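PDB 4GAX: amorpha-4,11-diene synthase from Artemisia annua, which probably cyclises farnesyl diphosphate to sesquiterpenes such as amorpha-4,11-diene, as a metal-dependent class I terpene synthase. Local coordinates for residues 263-268 / 280-285; 309-314 / 355-360. All blocks are in the same frame, centred on the assembly; numbering follows the deposited sequence.

Contact 1 of 2, residues 263-268 / 280-285; sequences SKWWKA and DRIVEC
I282 overlaps one face of the W266 indole, its CB lying 3.9 Å from the centroid of the five-membered ring and 29° off the ring normal, a CH-pi contact. The two chains pass alongside each other, head to tail: CB of I282 comes within 3.6 Å of W266 CG, while I282 CG1 runs back to W266 CB at 3.7 Å. From there I282 CD1 goes on to meet W265 CZ3 at the edge of that second indole, 4.1 Å away. I282 CG2, crowded between its own backbone N and carbonyl carbon, borders S263, whose OG is hydrogen-bonded to L259 O. NE1, the one polar atom of the W266 indole, is held separately, donating to OD1 of D280 at 2.6 Å, short but bent, with an N-H...O angle of 144°. The oxygen lies almost in the indole plane and offers its anti lone pair; carboxylate and ring planes are 26° apart. Held at this edge and covered on one face, the indole probably has little scope to turn. D280 and R281, the N-cap residue, lead into helix 282-292. Within the helical bundle of this terpene synthase, 280-285 falling in its metal-binding domain, the contact brings the start of that helix back onto the end of helix 238-269; W266 also meets V271 of helix 271-274 and L314 of helix 299-322, and I282 touches A310.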
loop_
_atom_site.group_PDB
_atom_site.type_symbol
_atom_site.label_atom_id
_atom_site.label_comp_id
_atom_site.label_asym_id
_atom_site.label_seq_id
_atom_site.Cartn_x
_atom_site.Cartn_y
_atom_site.Cartn_z
ATOM N N SER A 263 -15.080 0.974 14.776
ATOM C CA SER A 263 -15.095 1.907 15.892
ATOM C C SER A 263 -15.907 1.340 17.037
ATOM O O SER A 263 -15.523 1.494 18.198
ATOM C CB SER A 263 -15.630 3.283 15.469
ATOM O OG SER A 263 -14.787 3.848 14.478
ATOM N N LYS A 264 -17.021 0.678 16.716
ATOM C CA LYS A 264 -17.878 0.090 17.761
ATOM C C LYS A 264 -17.178 -1.071 18.454
ATOM O O LYS A 264 -17.177 -1.165 19.681
ATOM C CB LYS A 264 -19.218 -0.381 17.188
ATOM C CG LYS A 264 -20.278 0.698 17.173
ATOM C CD LYS A 264 -21.319 0.449 16.096
ATOM C CE LYS A 264 -21.967 1.754 15.665
ATOM N NZ LYS A 264 -23.034 1.541 14.651
ATOM N N TRP A 265 -16.610 -1.959 17.643
ATOM C CA TRP A 265 -15.789 -3.069 18.122
ATOM C C TRP A 265 -14.685 -2.589 19.061
ATOM O O TRP A 265 -14.503 -3.138 20.157
ATOM C CB TRP A 265 -15.164 -3.764 16.918
ATOM C CG TRP A 265 -14.198 -4.890 17.216
ATOM C CD1 TRP A 265 -14.514 -6.200 17.497
ATOM C CD2 TRP A 265 -12.760 -4.824 17.185
ATOM N NE1 TRP A 265 -13.362 -6.939 17.670
ATOM C CE2 TRP A 265 -12.275 -6.121 17.481
ATOM C CE3 TRP A 265 -11.839 -3.789 16.950
ATOM C CZ2 TRP A 265 -10.906 -6.412 17.534
ATOM C CZ3 TRP A 265 -10.485 -4.075 17.006
ATOM C CH2 TRP A 265 -10.028 -5.377 17.292
ATOM N N TRP A 266 -13.952 -1.563 18.629
ATOM C CA TRP A 266 -12.838 -1.025 19.412
ATOM C C TRP A 266 -13.323 -0.381 20.704
ATOM O O TRP A 266 -12.728 -0.565 21.774
ATOM C CB TRP A 266 -12.026 -0.005 18.580
ATOM C CG TRP A 266 -10.795 0.482 19.292
ATOM C CD1 TRP A 266 -10.522 1.761 19.694
ATOM C CD2 TRP A 266 -9.685 -0.320 19.729
ATOM N NE1 TRP A 266 -9.300 1.809 20.333
ATOM C CE2 TRP A 266 -8.771 0.543 20.371
ATOM C CE3 TRP A 266 -9.378 -1.686 19.642
ATOM C CZ2 TRP A 266 -7.563 0.086 20.913
ATOM C CZ3 TRP A 266 -8.182 -2.137 20.171
ATOM C CH2 TRP A 266 -7.285 -1.252 20.801
ATOM N N LYS A 267 -14.398 0.392 20.604
ATOM C CA LYS A 267 -14.949 1.056 21.774
ATOM C C LYS A 267 -15.422 0.040 22.813
ATOM O O LYS A 267 -15.361 0.298 24.015
ATOM C CB LYS A 267 -16.107 1.974 21.383
ATOM C CG LYS A 267 -16.820 2.600 22.591
ATOM C CD LYS A 267 -18.034 3.414 22.161
ATOM C CE LYS A 267 -18.828 3.906 23.371
ATOM N NZ LYS A 267 -17.976 4.709 24.285
ATOM N N ALA A 268 -15.885 -1.120 22.355
ATOM C CA ALA A 268 -16.343 -2.148 23.288
ATOM C C ALA A 268 -15.178 -2.654 24.116
ATOM O O ALA A 268 -15.326 -2.959 25.302
ATOM C CB ALA A 268 -16.975 -3.299 22.528
ATOM N N ASP A 280 -4.886 4.383 21.663
ATOM C CA ASP A 280 -6.242 4.400 21.115
ATOM C C ASP A 280 -6.150 4.853 19.648
ATOM O O ASP A 280 -6.248 6.057 19.351
ATOM C CB ASP A 280 -7.119 5.358 21.927
ATOM C CG ASP A 280 -8.586 5.312 21.522
ATOM O OD1 ASP A 280 -8.987 4.360 20.816
ATOM O OD2 ASP A 280 -9.345 6.229 21.922
ATOM N N ARG A 281 -5.959 3.894 18.738
ATOM C CA ARG A 281 -5.633 4.202 17.339
ATOM C C ARG A 281 -6.426 3.417 16.303
ATOM O O ARG A 281 -5.869 3.014 15.263
ATOM C CB ARG A 281 -4.139 3.964 17.079
ATOM C CG ARG A 281 -3.209 4.889 17.876
ATOM C CD ARG A 281 -3.397 6.342 17.460
ATOM N NE ARG A 281 -3.642 7.221 18.604
ATOM C CZ ARG A 281 -2.687 7.812 19.313
ATOM N NH1 ARG A 281 -1.414 7.621 19.002
ATOM N NH2 ARG A 281 -3.003 8.596 20.332
ATOM N N ILE A 282 -7.720 3.217 16.536
ATOM C CA ILE A 282 -8.475 2.388 15.589
ATOM C C ILE A 282 -8.539 3.009 14.181
ATOM O O ILE A 282 -8.501 2.293 13.178
ATOM C CB ILE A 282 -9.875 2.001 16.118
ATOM C CG1 ILE A 282 -10.391 0.762 15.383
ATOM C CG2 ILE A 282 -10.856 3.153 15.989
ATOM C CD1 ILE A 282 -9.447 -0.457 15.473
ATOM N N VAL A 283 -8.591 4.340 14.103
ATOM C CA VAL A 283 -8.683 5.009 12.803
ATOM C C VAL A 283 -7.409 4.737 12.020
ATOM O O VAL A 283 -7.438 4.426 10.823
ATOM C CB VAL A 283 -8.889 6.536 12.947
ATOM C CG1 VAL A 283 -8.854 7.212 11.563
ATOM C CG2 VAL A 283 -10.209 6.829 13.653
ATOM N N GLU A 284 -6.292 4.821 12.729
ATOM C CA GLU A 284 -4.978 4.529 12.172
ATOM C C GLU A 284 -4.824 3.079 11.696
ATOM O O GLU A 284 -4.222 2.818 10.652
ATOM C CB GLU A 284 -3.897 4.901 13.193
ATOM C CG GLU A 284 -3.752 6.424 13.414
ATOM C CD GLU A 284 -4.901 7.075 14.213
ATOM O OE1 GLU A 284 -5.684 6.361 14.886
ATOM O OE2 GLU A 284 -5.024 8.322 14.168
ATOM N N CYS A 285 -5.372 2.127 12.441
ATOM C CA CYS A 285 -5.278 0.725 12.017
ATOM C C CYS A 285 -6.115 0.522 10.762
ATOM O O CYS A 285 -5.711 -0.181 9.835
ATOM C CB CYS A 285 -5.760 -0.215 13.121
ATOM S SG CYS A 285 -4.754 -0.143 14.638
#

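Contact 2 of 2, residues 309-314 / 355-360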
loop_
_atom_site.group_PDB
_atom_site.type_symbol
_atom_site.label_atom_id
_atom_site.label_comp_id
_atom_site.label_asym_id
_atom_site.label_seq_id
_atom_site.Cartn_x
_atom_site.Cartn_y
_atom_site.Cartn_z
ATOM N N ILE A 309 -4.320 -5.628 12.884
ATOM C CA ILE A 309 -3.374 -4.528 13.118
ATOM C C ILE A 309 -3.564 -3.897 14.510
ATOM O O ILE A 309 -2.583 -3.555 15.199
ATOM C CB ILE A 309 -3.438 -3.473 11.982
ATOM C CG1 ILE A 309 -2.974 -4.116 10.676
ATOM C CG2 ILE A 309 -2.579 -2.249 12.313
ATOM C CD1 ILE A 309 -3.254 -3.282 9.413
ATOM N N ALA A 310 -4.817 -3.770 14.950
ATOM C CA ALA A 310 -5.072 -3.281 16.303
ATOM C C ALA A 310 -4.499 -4.251 17.332
ATOM O O ALA A 310 -3.969 -3.830 18.360
ATOM C CB ALA A 310 -6.563 -3.077 16.535
ATOM N N LEU A 311 -4.579 -5.552 17.048
ATOM C CA LEU A 311 -4.058 -6.566 17.987
ATOM C C LEU A 311 -2.530 -6.571 18.046
ATOM O O LEU A 311 -1.935 -6.756 19.115
ATOM C CB LEU A 311 -4.556 -7.953 17.601
ATOM C CG LEU A 311 -6.012 -8.281 17.929
ATOM C CD1 LEU A 311 -6.335 -9.633 17.283
ATOM C CD2 LEU A 311 -6.189 -8.346 19.454
ATOM N N VAL A 312 -1.912 -6.370 16.884
ATOM C CA VAL A 312 -0.464 -6.263 16.758
ATOM C C VAL A 312 0.047 -5.057 17.536
ATOM O O VAL A 312 1.048 -5.130 18.248
ATOM C CB VAL A 312 -0.069 -6.098 15.269
ATOM C CG1 VAL A 312 1.368 -5.623 15.141
ATOM C CG2 VAL A 312 -0.285 -7.396 14.530
ATOM N N THR A 313 -0.651 -3.942 17.381
ATOM C CA THR A 313 -0.316 -2.720 18.087
ATOM C C THR A 313 -0.333 -2.955 19.599
ATOM O O THR A 313 0.599 -2.551 20.303
ATOM C CB THR A 313 -1.290 -1.587 17.697
ATOM O OG1 THR A 313 -1.233 -1.378 16.276
ATOM C CG2 THR A 313 -0.935 -0.301 18.409
ATOM N N LEU A 314 -1.374 -3.626 20.094
ATOM C CA LEU A 314 -1.470 -3.936 21.520
ATOM C C LEU A 314 -0.321 -4.814 21.950
ATOM O O LEU A 314 0.379 -4.501 22.925
ATOM C CB LEU A 314 -2.778 -4.664 21.838
ATOM C CG LEU A 314 -4.036 -3.801 21.861
ATOM C CD1 LEU A 314 -5.276 -4.643 21.592
ATOM C CD2 LEU A 314 -4.144 -3.137 23.203
ATOM N N LYS A 355 -8.077 -12.400 25.573
ATOM C CA LYS A 355 -9.497 -12.592 25.256
ATOM C C LYS A 355 -9.911 -11.942 23.938
ATOM O O LYS A 355 -10.587 -12.570 23.109
ATOM C CB LYS A 355 -10.354 -12.027 26.393
ATOM C CG LYS A 355 -11.861 -12.101 26.153
ATOM C CD LYS A 355 -12.362 -13.542 26.065
ATOM C CE LYS A 355 -13.898 -13.585 25.969
ATOM N NZ LYS A 355 -14.375 -14.777 25.210
ATOM N N LEU A 356 -9.529 -10.682 23.740
ATOM C CA LEU A 356 -9.838 -9.997 22.479
ATOM C C LEU A 356 -9.206 -10.731 21.312
ATOM O O LEU A 356 -9.839 -10.922 20.265
ATOM C CB LEU A 356 -9.330 -8.549 22.500
ATOM C CG LEU A 356 -9.750 -7.690 21.298
ATOM C CD1 LEU A 356 -11.226 -7.316 21.406
ATOM C CD2 LEU A 356 -8.882 -6.433 21.202
ATOM N N PHE A 357 -7.950 -11.126 21.492
ATOM C CA PHE A 357 -7.203 -11.863 20.470
ATOM C C PHE A 357 -7.891 -13.197 20.140
ATOM O O PHE A 357 -8.131 -13.505 18.977
ATOM C CB PHE A 357 -5.783 -12.103 20.993
ATOM C CG PHE A 357 -4.908 -12.919 20.084
ATOM C CD1 PHE A 357 -4.028 -12.305 19.210
ATOM C CD2 PHE A 357 -4.914 -14.305 20.149
ATOM C CE1 PHE A 357 -3.195 -13.061 18.398
ATOM C CE2 PHE A 357 -4.085 -15.056 19.327
ATOM C CZ PHE A 357 -3.234 -14.435 18.452
ATOM N N MET A 358 -8.202 -13.988 21.165
ATOM C CA MET A 358 -8.783 -15.303 20.942
ATOM C C MET A 358 -10.167 -15.202 20.301
ATOM O O MET A 358 -10.476 -15.972 19.395
ATOM C CB MET A 358 -8.839 -16.115 22.247
ATOM C CG MET A 358 -7.501 -16.738 22.631
ATOM S SD MET A 358 -6.961 -17.989 21.445
ATOM C CE MET A 358 -5.298 -17.486 21.132
ATOM N N ASP A 359 -10.980 -14.250 20.765
ATOM C CA ASP A 359 -12.317 -14.014 20.204
ATOM C C ASP A 359 -12.225 -13.598 18.747
ATOM O O ASP A 359 -13.064 -13.965 17.922
ATOM C CB ASP A 359 -13.047 -12.895 20.958
ATOM C CG ASP A 359 -13.633 -13.355 22.292
ATOM O OD1 ASP A 359 -13.553 -14.560 22.623
ATOM O OD2 ASP A 359 -14.193 -12.497 23.010
ATOM N N THR A 360 -11.225 -12.784 18.432
ATOM C CA THR A 360 -11.092 -12.272 17.077
ATOM C C THR A 360 -10.683 -13.388 16.114
ATOM O O THR A 360 -11.283 -13.569 15.039
ATOM C CB THR A 360 -10.063 -11.114 17.030
ATOM O OG1 THR A 360 -10.502 -10.038 17.880
ATOM C CG2 THR A 360 -9.899 -10.605 15.623
#
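L311 is the main bump between these two helices, a fork set against the hollow between L356, F357 and T360. With CG beside its backbone N and anti to the carbonyl carbon, L311 spreads its methyls along the facing helix. CD2 settles beside the backbone, 3.8 Å from F357 CA, and meets L356 CD2 at 3.7 Å, the two leucine chains lying askew. CD1 enters the other half of the hollow, where it lies 4.0 Å from F357 CD1 and meets T360 tip to tip, 4.0 Å from T360 CB. One wall is fixed from behind: T360 OG1 donates to L356 O at 2.6 Å, which sets the rotation of the threonine and keeps CG2 facing L311 CD1. In return, L356 CD2 is the smaller bump, resting between L311 CD2 and L314 CD1, the latter 4.0 Å off. An alanine in place of L311 would lose CG and both methyls and would probably loosen the grip on all three residues of the hollow. The segments run nearly antiparallel, at 154°, their axes approaching to 10.7 Å at the closest. The F357 ring also meets W338 edge-to-face and touches I315 of helix 299-322. In the helical bundle of the metal-binding domain, helix 238-269 comes along another flank, where F269 touches both L314 and L356 while W265 reaches T360.

In the fold
From the N terminus, past helices 52-71 to 219-232, the chain runs along helix 238-269, turns through the short helix 271-274 and closes contact 1, a short loop of 11 residues, as helix 282-292 begins. Helix 299-322 follows, opening contact 2, which closes 40 residues later on helix 351-370, with helix 325-337 in between. The two closures are in series, neither nested nor crossing, yet they touch: C285 SG lies 3.6 Å from A310 CA, and W265 CZ2 lies 3.7 Å from T360 OG1. Four helices of the all-helical fold are thus tied together, including helix 299-322, whose later turns carry the DDxxD sequence expected to bind metal in this family.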